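Local coordinates for probable chemoreceptor (Methyl-accepting chemotaxis) transmembrane protein (Rhizobium meliloti, PDB 6D8V) that probably acts as a transmembrane chemotaxis receptor whose Cache-type sensory domain recognises quaternary ammonium compounds, here holding 1,1-dimethyl-prolinium, at residues 147-159 with 165-177. Sequence-based numbering, arbitrary orientation.
With PBE (1,1-dimethyl-prolinium), chain C.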
# COMPACT_ATOMS: atom_id res chain seq x y z
N VAL A 147 -12.41 -11.18 -4.70
CA VAL A 147 -11.79 -12.27 -3.96
C VAL A 147 -10.93 -11.65 -2.87
O VAL A 147 -10.28 -10.62 -3.09
CB VAL A 147 -10.99 -13.18 -4.90
CG1 VAL A 147 -9.85 -13.83 -4.16
CG2 VAL A 147 -11.91 -14.21 -5.51
N PRO A 148 -10.93 -12.23 -1.67
CA PRO A 148 -10.07 -11.72 -0.59
C PRO A 148 -8.65 -11.52 -1.08
O PRO A 148 -8.04 -12.41 -1.68
CB PRO A 148 -10.16 -12.82 0.47
CG PRO A 148 -11.48 -13.48 0.23
CD PRO A 148 -11.74 -13.39 -1.25
N THR A 149 -8.11 -10.33 -0.82
CA THR A 149 -6.77 -10.00 -1.29
C THR A 149 -6.09 -9.09 -0.27
O THR A 149 -6.71 -8.15 0.24
CB THR A 149 -6.80 -9.34 -2.67
OG1 THR A 149 -7.79 -8.31 -2.69
CG2 THR A 149 -7.13 -10.36 -3.76
N THR A 150 -4.82 -9.35 -0.01
CA THR A 150 -4.04 -8.57 0.94
C THR A 150 -3.38 -7.39 0.23
O THR A 150 -2.67 -7.56 -0.76
CB THR A 150 -2.99 -9.46 1.60
OG1 THR A 150 -2.22 -10.12 0.58
CG2 THR A 150 -3.65 -10.51 2.45
N MET A 151 -3.61 -6.19 0.75
CA MET A 151 -3.19 -4.97 0.07
C MET A 151 -2.78 -3.92 1.10
O MET A 151 -3.13 -4.02 2.28
CB MET A 151 -4.31 -4.40 -0.80
CG MET A 151 -5.51 -4.01 0.04
SD MET A 151 -6.89 -3.37 -0.89
CE MET A 151 -7.20 -4.72 -2.03
N THR A 152 -2.05 -2.92 0.63
CA THR A 152 -1.77 -1.70 1.36
C THR A 152 -2.48 -0.54 0.67
O THR A 152 -2.63 -0.55 -0.56
CB THR A 152 -0.26 -1.42 1.42
OG1 THR A 152 -0.03 -0.29 2.28
CG2 THR A 152 0.27 -1.11 0.04
N SER A 153 -2.91 0.45 1.44
CA SER A 153 -3.74 1.52 0.91
C SER A 153 -3.11 2.89 1.15
O SER A 153 -2.68 3.20 2.27
CB SER A 153 -5.14 1.47 1.52
OG SER A 153 -5.86 0.39 0.99
N ILE A 154 -3.07 3.69 0.10
CA ILE A 154 -2.64 5.08 0.15
C ILE A 154 -3.90 5.94 0.16
O ILE A 154 -4.68 5.92 -0.79
CB ILE A 154 -1.71 5.43 -1.02
CG1 ILE A 154 -0.44 4.60 -0.91
CG2 ILE A 154 -1.38 6.90 -1.04
CD1 ILE A 154 0.51 4.78 -2.07
N ALA A 155 -4.12 6.66 1.25
CA ALA A 155 -5.35 7.40 1.44
C ALA A 155 -5.05 8.86 1.74
O ALA A 155 -4.05 9.20 2.38
CB ALA A 155 -6.20 6.81 2.58
N TYR A 156 -5.93 9.73 1.25
CA TYR A 156 -5.83 11.17 1.39
C TYR A 156 -7.16 11.74 1.87
O TYR A 156 -8.22 11.21 1.53
CB TYR A 156 -5.45 11.84 0.06
CG TYR A 156 -3.97 11.99 -0.15
CD1 TYR A 156 -3.23 10.99 -0.76
CD2 TYR A 156 -3.30 13.14 0.27
CE1 TYR A 156 -1.86 11.13 -0.95
CE2 TYR A 156 -1.94 13.28 0.09
CZ TYR A 156 -1.23 12.27 -0.52
OH TYR A 156 0.13 12.40 -0.70
N PRO A 157 -7.12 12.80 2.66
CA PRO A 157 -8.38 13.46 3.05
C PRO A 157 -9.00 14.18 1.87
O PRO A 157 -8.30 14.83 1.08
CB PRO A 157 -7.94 14.44 4.15
CG PRO A 157 -6.57 13.99 4.57
CD PRO A 157 -5.95 13.36 3.35
N VAL A 158 -10.31 14.07 1.75
CA VAL A 158 -11.09 14.79 0.75
C VAL A 158 -11.70 16.01 1.43
O VAL A 158 -12.43 15.87 2.42
CB VAL A 158 -12.17 13.90 0.12
CG1 VAL A 158 -13.02 14.70 -0.85
CG2 VAL A 158 -11.54 12.72 -0.59
N MET A 159 -11.40 17.20 0.91
CA MET A 159 -11.83 18.45 1.51
C MET A 159 -12.84 19.16 0.62
O MET A 159 -12.75 19.12 -0.61
CB MET A 159 -10.64 19.38 1.76
CG MET A 159 -9.52 18.75 2.58
SD MET A 159 -9.96 18.48 4.30
CE MET A 159 -10.37 20.15 4.80
N ILE A 165 -14.83 15.93 4.21
CA ILE A 165 -16.07 15.21 3.99
C ILE A 165 -15.86 13.71 3.79
O ILE A 165 -16.83 12.99 3.55
CB ILE A 165 -16.86 15.79 2.81
CG1 ILE A 165 -16.05 15.65 1.52
CG2 ILE A 165 -17.25 17.24 3.08
CD1 ILE A 165 -16.77 16.16 0.28
N GLY A 166 -14.63 13.23 3.88
CA GLY A 166 -14.37 11.82 3.73
C GLY A 166 -12.92 11.58 3.33
O GLY A 166 -12.09 12.49 3.33
N VAL A 167 -12.64 10.32 2.99
CA VAL A 167 -11.30 9.87 2.64
C VAL A 167 -11.36 9.13 1.31
O VAL A 167 -12.21 8.26 1.12
CB VAL A 167 -10.72 8.95 3.73
CG1 VAL A 167 -9.37 8.40 3.29
CG2 VAL A 167 -10.61 9.68 5.06
N SER A 168 -10.45 9.47 0.41
CA SER A 168 -10.22 8.72 -0.82
C SER A 168 -8.84 8.08 -0.79
O SER A 168 -7.91 8.58 -0.14
CB SER A 168 -10.35 9.63 -2.05
OG SER A 168 -9.81 9.01 -3.20
N GLY A 169 -8.69 6.97 -1.50
CA GLY A 169 -7.41 6.29 -1.52
C GLY A 169 -7.29 5.31 -2.67
O GLY A 169 -8.24 5.05 -3.41
N VAL A 170 -6.09 4.74 -2.78
CA VAL A 170 -5.72 3.82 -3.84
C VAL A 170 -5.07 2.60 -3.19
O VAL A 170 -4.52 2.69 -2.09
CB VAL A 170 -4.75 4.52 -4.83
CG1 VAL A 170 -4.11 3.54 -5.79
CG2 VAL A 170 -5.49 5.61 -5.57
N ASP A 171 -5.13 1.45 -3.87
CA ASP A 171 -4.65 0.20 -3.27
C ASP A 171 -3.51 -0.41 -4.07
O ASP A 171 -3.48 -0.33 -5.30
CB ASP A 171 -5.76 -0.86 -3.13
CG ASP A 171 -6.92 -0.36 -2.31
OD1 ASP A 171 -6.71 0.54 -1.45
OD2 ASP A 171 -8.04 -0.86 -2.52
N ILE A 172 -2.57 -1.01 -3.36
CA ILE A 172 -1.49 -1.80 -3.93
C ILE A 172 -1.62 -3.20 -3.36
O ILE A 172 -1.45 -3.40 -2.15
CB ILE A 172 -0.10 -1.22 -3.62
CG1 ILE A 172 -0.02 0.26 -4.04
CG2 ILE A 172 0.98 -2.02 -4.31
CD1 ILE A 172 1.34 0.89 -3.81
N SER A 173 -1.93 -4.16 -4.22
CA SER A 173 -2.05 -5.54 -3.77
C SER A 173 -0.68 -6.07 -3.39
O SER A 173 0.34 -5.75 -4.02
CB SER A 173 -2.67 -6.41 -4.86
OG SER A 173 -1.72 -6.76 -5.84
N LEU A 174 -0.63 -6.89 -2.34
CA LEU A 174 0.64 -7.47 -1.95
C LEU A 174 1.22 -8.34 -3.05
O LEU A 174 2.44 -8.56 -3.08
CB LEU A 174 0.47 -8.27 -0.66
CG LEU A 174 0.83 -7.58 0.66
CD1 LEU A 174 0.45 -6.13 0.65
CD2 LEU A 174 0.15 -8.29 1.82
N ALA A 175 0.39 -8.82 -3.97
CA ALA A 175 0.86 -9.56 -5.14
C ALA A 175 1.56 -8.65 -6.14
O ALA A 175 2.64 -8.99 -6.65
CB ALA A 175 -0.30 -10.27 -5.80
N ALA A 176 0.96 -7.49 -6.43
CA ALA A 176 1.60 -6.51 -7.31
C ALA A 176 3.02 -6.18 -6.84
O ALA A 176 3.94 -6.10 -7.66
CB ALA A 176 0.76 -5.24 -7.39
N LEU A 177 3.20 -5.97 -5.53
CA LEU A 177 4.54 -5.72 -5.01
C LEU A 177 5.46 -6.90 -5.31
O LEU A 177 6.56 -6.73 -5.86
CB LEU A 177 4.49 -5.45 -3.51
CG LEU A 177 3.91 -4.15 -3.00
CD1 LEU A 177 4.08 -4.08 -1.49
CD2 LEU A 177 4.60 -2.96 -3.66
N PBE C . -10.98 -0.83 0.60
CD PBE C . -10.50 0.32 0.98
CA PBE C . -10.93 -1.62 1.89
CB PBE C . -11.48 -0.56 2.93
CG PBE C . -11.10 0.56 2.49
CE PBE C . -12.36 -0.66 0.09
CF PBE C . -10.11 -1.44 -0.43
C PBE C . -11.69 -2.85 1.93
O PBE C . -11.97 -3.37 3.05
OXT PBE C . -12.06 -3.42 0.88
O HOH W 1 -2.23 -9.74 -2.97
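With chi1 of -58° in Asp171 and -72° in Ser153, CG of the one and OG of the other stand anti to their own carbonyl carbons, and the carboxylate and hydroxyl meet across a non-hydrogen-bonded antiparallel pair. Ser153 OG donates to Asp171 OD1 at 2.6 Å, coming from above the carboxylate plane. Trp72 NE1 also bonds to OD1, while Tyr140 OH bonds to Ser153 OG. The other oxygen faces the ligand: Asp171 OD2 lies 3.0 Å from methyl carbon CF of 1,1-dimethyl-prolinium, consistent with charge attraction to its quaternary ammonium. Met151 reaches the same site from the neighbouring strand, its SD 3.2 Å from Asp171 OD2 and 3.8 Å from ligand CF. With an alanine at Asp171, the cationic ligand would probably lose this nearby negative charge, and Ser153 OG and Trp72 NE1 the oxygen they share. On the other face, Thr152 CG2 packs alongside Ile172 CB at 3.7 Å, while Thr152 OG1 bonds to Thr137 O. Farther along the ligand-side face, Ala155, paired with Gly169, touches Val167 CG1 through its CB at 3.6 Å. Paired backbone bonds join the two strands at Thr152 with Ile172 and at Tyr156 with Ser168; between them Ile154 N donates to Val170 O. Where strand gives way to helix, Leu174 N donates to Thr150 O, the Leu174 side chain crosses that of Thr150 at about a right angle, and Ser173 OG caps the helix by accepting from Ala176 N. This is the beta hairpin of strands 149-160 and 163-173 in the first PDC sensor domain: strand 70-75 pairs with 163-173, strands 135-136 and 140-142 pair with 149-160, and helix 2-45 packs against Tyr156, Val158 and Ile172 on the face turned from the ligand.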